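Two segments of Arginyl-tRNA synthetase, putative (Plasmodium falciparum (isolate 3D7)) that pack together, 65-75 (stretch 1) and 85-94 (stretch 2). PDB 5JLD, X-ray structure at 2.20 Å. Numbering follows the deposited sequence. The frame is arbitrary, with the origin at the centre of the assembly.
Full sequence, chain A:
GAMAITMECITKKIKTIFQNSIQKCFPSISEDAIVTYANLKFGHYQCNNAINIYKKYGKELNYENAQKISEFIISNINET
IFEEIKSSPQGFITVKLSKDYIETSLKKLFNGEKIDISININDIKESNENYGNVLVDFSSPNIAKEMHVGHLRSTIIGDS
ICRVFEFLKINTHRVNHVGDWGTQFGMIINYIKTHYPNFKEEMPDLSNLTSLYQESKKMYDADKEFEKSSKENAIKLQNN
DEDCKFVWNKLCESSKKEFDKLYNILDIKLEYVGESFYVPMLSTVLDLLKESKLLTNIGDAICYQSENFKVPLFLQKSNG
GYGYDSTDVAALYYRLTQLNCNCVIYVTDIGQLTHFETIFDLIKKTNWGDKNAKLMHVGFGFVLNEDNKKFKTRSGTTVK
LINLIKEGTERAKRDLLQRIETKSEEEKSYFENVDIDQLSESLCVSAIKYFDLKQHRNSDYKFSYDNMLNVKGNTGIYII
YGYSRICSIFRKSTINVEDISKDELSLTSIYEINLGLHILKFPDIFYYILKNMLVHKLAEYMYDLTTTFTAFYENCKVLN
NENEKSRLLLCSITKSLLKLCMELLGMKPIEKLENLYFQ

Stretch 1 (65-75) NAQKISEFIIS
Stretch 2, residues 85-94: IKSSPQGFIT

A helix packs against a two-stranded hairpin, and the apolar centre of the contact is a cluster of isoleucines. Ile-73 and Ile-74 lie on the helix of stretch 1; Ile-85 and Ile-93 lie on strands 85-86 and 93-94, which are antiparallel and paired by Lys-86 N to Thr-94 O and Thr-94 N to Lys-86 O, both 2.9 Å. All four point their CA-to-CB bonds toward the opposing stretch. Ile-74 (m, t) places CG1 3.8 Å from CG1 of Ile-85 (t, t) and 3.9 Å from CD1 of Ile-93 (m, t), so one side chain spans both strands. Ile-73 (m, t) adds CG2 at 3.7 Å from CD1 of Ile-93. In the strands, Lys-86 and Thr-94 point away: the alternation of extended backbone gives one face to the helix.

Toward the N-terminal end of the helix the spacing tightens. The CA atoms of Ile-74 and Ile-85 are 7.3 Å apart, those of Gln-67 and Gly-91 only 4.2 Å. The close approach falls where side chains are small or absent. Ala-66 CB sits 3.4 Å from Gln-90 O, and Ser-70 CB 3.0 Å from Gly-91 O. Gly-91, at phi/psi 112/-4, is required twice over: a CB there would lie 2.8 Å from Ala-66 CB, a clash, and would jam against the preceding carbonyl oxygen. Ser-88 (p) braces the turn, its OG accepting from Gly-91 N at 3.1 Å and donating to Phe-92 O at 2.9 Å. Ser-70 (p) turns its own hydroxyl back to the helix, OG donating to Gln-67 O at 2.8 Å.

The polar edge centres on Ser-87 (p), whose CA-to-CB bond points toward the helix. Gln-67 (t, t, chi3 25°) starts sideways but extends its end inward, NE2 donating to Ser-87 OG at 2.9 Å and 167°. That hydroxyl in turn donates to Glu-71 OE1 at 2.7 Å, forming a directed relay between residues one helical turn apart. Glu-71 reaches it with chi1 -132°, between wells, then chi2 65° and chi3 58°. Water 2 extends the link to the backbone, donating to Glu-71 OE2 at 2.7 Å and accepting from Ser-87 N at 2.8 Å. Water 1 similarly accepts from Gln-67 N at 3.2 Å and donates to Pro-89 O at 2.7 Å.

At the helix start, Asn-65 (p, chi2 74°) is the N-cap, its OD1 accepting from Lys-68 N at 3.0 Å.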

# COMPACT_ATOMS: atom_id res chain seq x y z
N ASN A 65 -19.95 -6.51 -38.49
CA ASN A 65 -18.78 -6.85 -37.67
C ASN A 65 -18.63 -5.86 -36.51
O ASN A 65 -19.34 -4.86 -36.43
CB ASN A 65 -17.52 -6.85 -38.52
CG ASN A 65 -17.30 -5.54 -39.24
OD1 ASN A 65 -16.92 -4.54 -38.61
ND2 ASN A 65 -17.55 -5.52 -40.54
N ALA A 66 -17.69 -6.14 -35.60
CA ALA A 66 -17.49 -5.29 -34.44
C ALA A 66 -16.90 -3.92 -34.82
O ALA A 66 -17.21 -2.89 -34.19
CB ALA A 66 -16.59 -6.02 -33.40
N GLN A 67 -16.06 -3.90 -35.86
CA GLN A 67 -15.40 -2.66 -36.26
C GLN A 67 -16.40 -1.58 -36.64
O GLN A 67 -16.19 -0.41 -36.36
CB GLN A 67 -14.41 -2.90 -37.41
CG GLN A 67 -13.55 -1.65 -37.69
CD GLN A 67 -12.30 -1.92 -38.51
OE1 GLN A 67 -12.23 -2.87 -39.28
NE2 GLN A 67 -11.28 -1.08 -38.31
N LYS A 68 -17.51 -1.96 -37.27
CA LYS A 68 -18.51 -0.95 -37.60
C LYS A 68 -19.14 -0.32 -36.36
O LYS A 68 -19.38 0.89 -36.32
CB LYS A 68 -19.59 -1.55 -38.49
CG LYS A 68 -19.03 -2.22 -39.73
CD LYS A 68 -19.96 -2.01 -40.88
CE LYS A 68 -21.31 -2.65 -40.60
NZ LYS A 68 -22.01 -2.95 -41.86
N ILE A 69 -19.36 -1.13 -35.34
CA ILE A 69 -19.85 -0.61 -34.07
C ILE A 69 -18.82 0.36 -33.50
O ILE A 69 -19.16 1.48 -33.07
CB ILE A 69 -20.16 -1.75 -33.09
CG1 ILE A 69 -21.30 -2.60 -33.65
CG2 ILE A 69 -20.46 -1.22 -31.67
CD1 ILE A 69 -21.89 -3.61 -32.64
N SER A 70 -17.55 -0.02 -33.52
CA SER A 70 -16.55 0.87 -32.95
C SER A 70 -16.49 2.18 -33.73
O SER A 70 -16.28 3.24 -33.14
CB SER A 70 -15.17 0.20 -32.91
OG SER A 70 -14.57 0.17 -34.17
N GLU A 71 -16.73 2.12 -35.04
CA GLU A 71 -16.76 3.31 -35.88
C GLU A 71 -17.95 4.23 -35.55
O GLU A 71 -17.83 5.45 -35.55
CB GLU A 71 -16.79 2.91 -37.35
CG GLU A 71 -15.79 3.65 -38.19
CD GLU A 71 -14.36 3.34 -37.81
OE1 GLU A 71 -13.98 2.15 -37.86
OE2 GLU A 71 -13.60 4.28 -37.50
N PHE A 72 -19.11 3.64 -35.29
CA PHE A 72 -20.25 4.42 -34.81
C PHE A 72 -19.89 5.15 -33.48
O PHE A 72 -20.07 6.39 -33.33
CB PHE A 72 -21.47 3.50 -34.66
CG PHE A 72 -22.77 4.21 -34.41
CD1 PHE A 72 -23.08 5.38 -35.08
CD2 PHE A 72 -23.70 3.67 -33.53
CE1 PHE A 72 -24.29 6.02 -34.85
CE2 PHE A 72 -24.90 4.30 -33.29
CZ PHE A 72 -25.20 5.48 -33.95
N ILE A 73 -19.33 4.38 -32.54
CA ILE A 73 -18.89 4.97 -31.26
C ILE A 73 -17.91 6.14 -31.47
O ILE A 73 -18.06 7.21 -30.88
CB ILE A 73 -18.21 3.92 -30.36
CG1 ILE A 73 -19.24 2.87 -29.91
CG2 ILE A 73 -17.52 4.60 -29.17
CD1 ILE A 73 -18.67 1.79 -29.04
N ILE A 74 -16.91 5.94 -32.32
CA ILE A 74 -15.95 6.98 -32.65
C ILE A 74 -16.64 8.21 -33.26
O ILE A 74 -16.34 9.35 -32.89
CB ILE A 74 -14.88 6.44 -33.63
CG1 ILE A 74 -13.96 5.46 -32.88
CG2 ILE A 74 -14.10 7.58 -34.29
CD1 ILE A 74 -12.83 4.89 -33.72
N SER A 75 -17.58 7.98 -34.18
CA SER A 75 -18.32 9.06 -34.83
C SER A 75 -19.10 9.87 -33.79
O SER A 75 -19.39 11.05 -34.02
CB SER A 75 -19.29 8.53 -35.89
OG SER A 75 -20.48 8.02 -35.29
N ILE A 85 -7.86 9.03 -32.70
CA ILE A 85 -8.78 8.02 -32.23
C ILE A 85 -9.03 7.07 -33.41
O ILE A 85 -9.39 7.51 -34.51
CB ILE A 85 -10.08 8.65 -31.69
CG1 ILE A 85 -11.12 7.57 -31.41
CG2 ILE A 85 -10.59 9.73 -32.66
CD1 ILE A 85 -12.21 8.01 -30.46
N LYS A 86 -8.78 5.78 -33.18
CA LYS A 86 -8.77 4.79 -34.27
C LYS A 86 -9.41 3.46 -33.86
O LYS A 86 -9.25 3.00 -32.72
CB LYS A 86 -7.34 4.52 -34.75
CG LYS A 86 -6.83 5.59 -35.73
CD LYS A 86 -5.41 5.33 -36.25
CE LYS A 86 -5.23 5.96 -37.64
NZ LYS A 86 -3.93 5.64 -38.29
N SER A 87 -10.14 2.86 -34.79
CA SER A 87 -10.69 1.54 -34.59
C SER A 87 -9.63 0.50 -34.94
O SER A 87 -8.48 0.83 -35.18
CB SER A 87 -11.95 1.34 -35.44
OG SER A 87 -11.64 1.34 -36.83
N SER A 88 -10.06 -0.75 -34.98
CA SER A 88 -9.18 -1.90 -35.17
C SER A 88 -10.09 -2.98 -35.71
O SER A 88 -11.31 -2.91 -35.48
CB SER A 88 -8.53 -2.33 -33.85
OG SER A 88 -9.50 -2.89 -32.97
N PRO A 89 -9.53 -3.95 -36.44
CA PRO A 89 -10.39 -5.00 -37.01
C PRO A 89 -11.13 -5.79 -35.94
O PRO A 89 -12.25 -6.26 -36.20
CB PRO A 89 -9.40 -5.89 -37.79
CG PRO A 89 -8.03 -5.48 -37.33
CD PRO A 89 -8.14 -4.06 -36.91
N GLN A 90 -10.54 -5.91 -34.75
CA GLN A 90 -11.19 -6.62 -33.64
C GLN A 90 -12.32 -5.76 -33.10
O GLN A 90 -13.31 -6.27 -32.57
CB GLN A 90 -10.19 -6.96 -32.53
CG GLN A 90 -9.03 -7.84 -32.99
CD GLN A 90 -7.76 -7.05 -33.28
OE1 GLN A 90 -7.82 -5.88 -33.67
NE2 GLN A 90 -6.61 -7.69 -33.09
N GLY A 91 -12.16 -4.45 -33.20
CA GLY A 91 -13.22 -3.55 -32.81
C GLY A 91 -12.93 -2.72 -31.59
O GLY A 91 -13.74 -1.88 -31.21
N PHE A 92 -11.79 -2.94 -30.94
CA PHE A 92 -11.44 -2.01 -29.87
C PHE A 92 -11.00 -0.67 -30.48
O PHE A 92 -10.74 -0.55 -31.68
CB PHE A 92 -10.37 -2.57 -28.94
CG PHE A 92 -9.13 -3.05 -29.63
CD1 PHE A 92 -8.16 -2.16 -30.05
CD2 PHE A 92 -8.91 -4.41 -29.81
CE1 PHE A 92 -7.00 -2.61 -30.66
CE2 PHE A 92 -7.76 -4.88 -30.42
CZ PHE A 92 -6.80 -3.97 -30.84
N ILE A 93 -10.97 0.35 -29.63
CA ILE A 93 -10.70 1.72 -30.03
C ILE A 93 -9.53 2.29 -29.24
O ILE A 93 -9.49 2.19 -28.03
CB ILE A 93 -11.94 2.62 -29.80
CG1 ILE A 93 -13.12 2.18 -30.67
CG2 ILE A 93 -11.62 4.08 -30.01
CD1 ILE A 93 -14.47 2.73 -30.20
N THR A 94 -8.56 2.87 -29.93
CA THR A 94 -7.41 3.46 -29.25
C THR A 94 -7.40 4.96 -29.42
O THR A 94 -7.86 5.49 -30.45
CB THR A 94 -6.07 2.89 -29.78
OG1 THR A 94 -5.97 3.12 -31.18
CG2 THR A 94 -5.95 1.38 -29.49
O HOH W 1 -14.75 -6.45 -37.19
O HOH W 2 -10.93 4.12 -37.17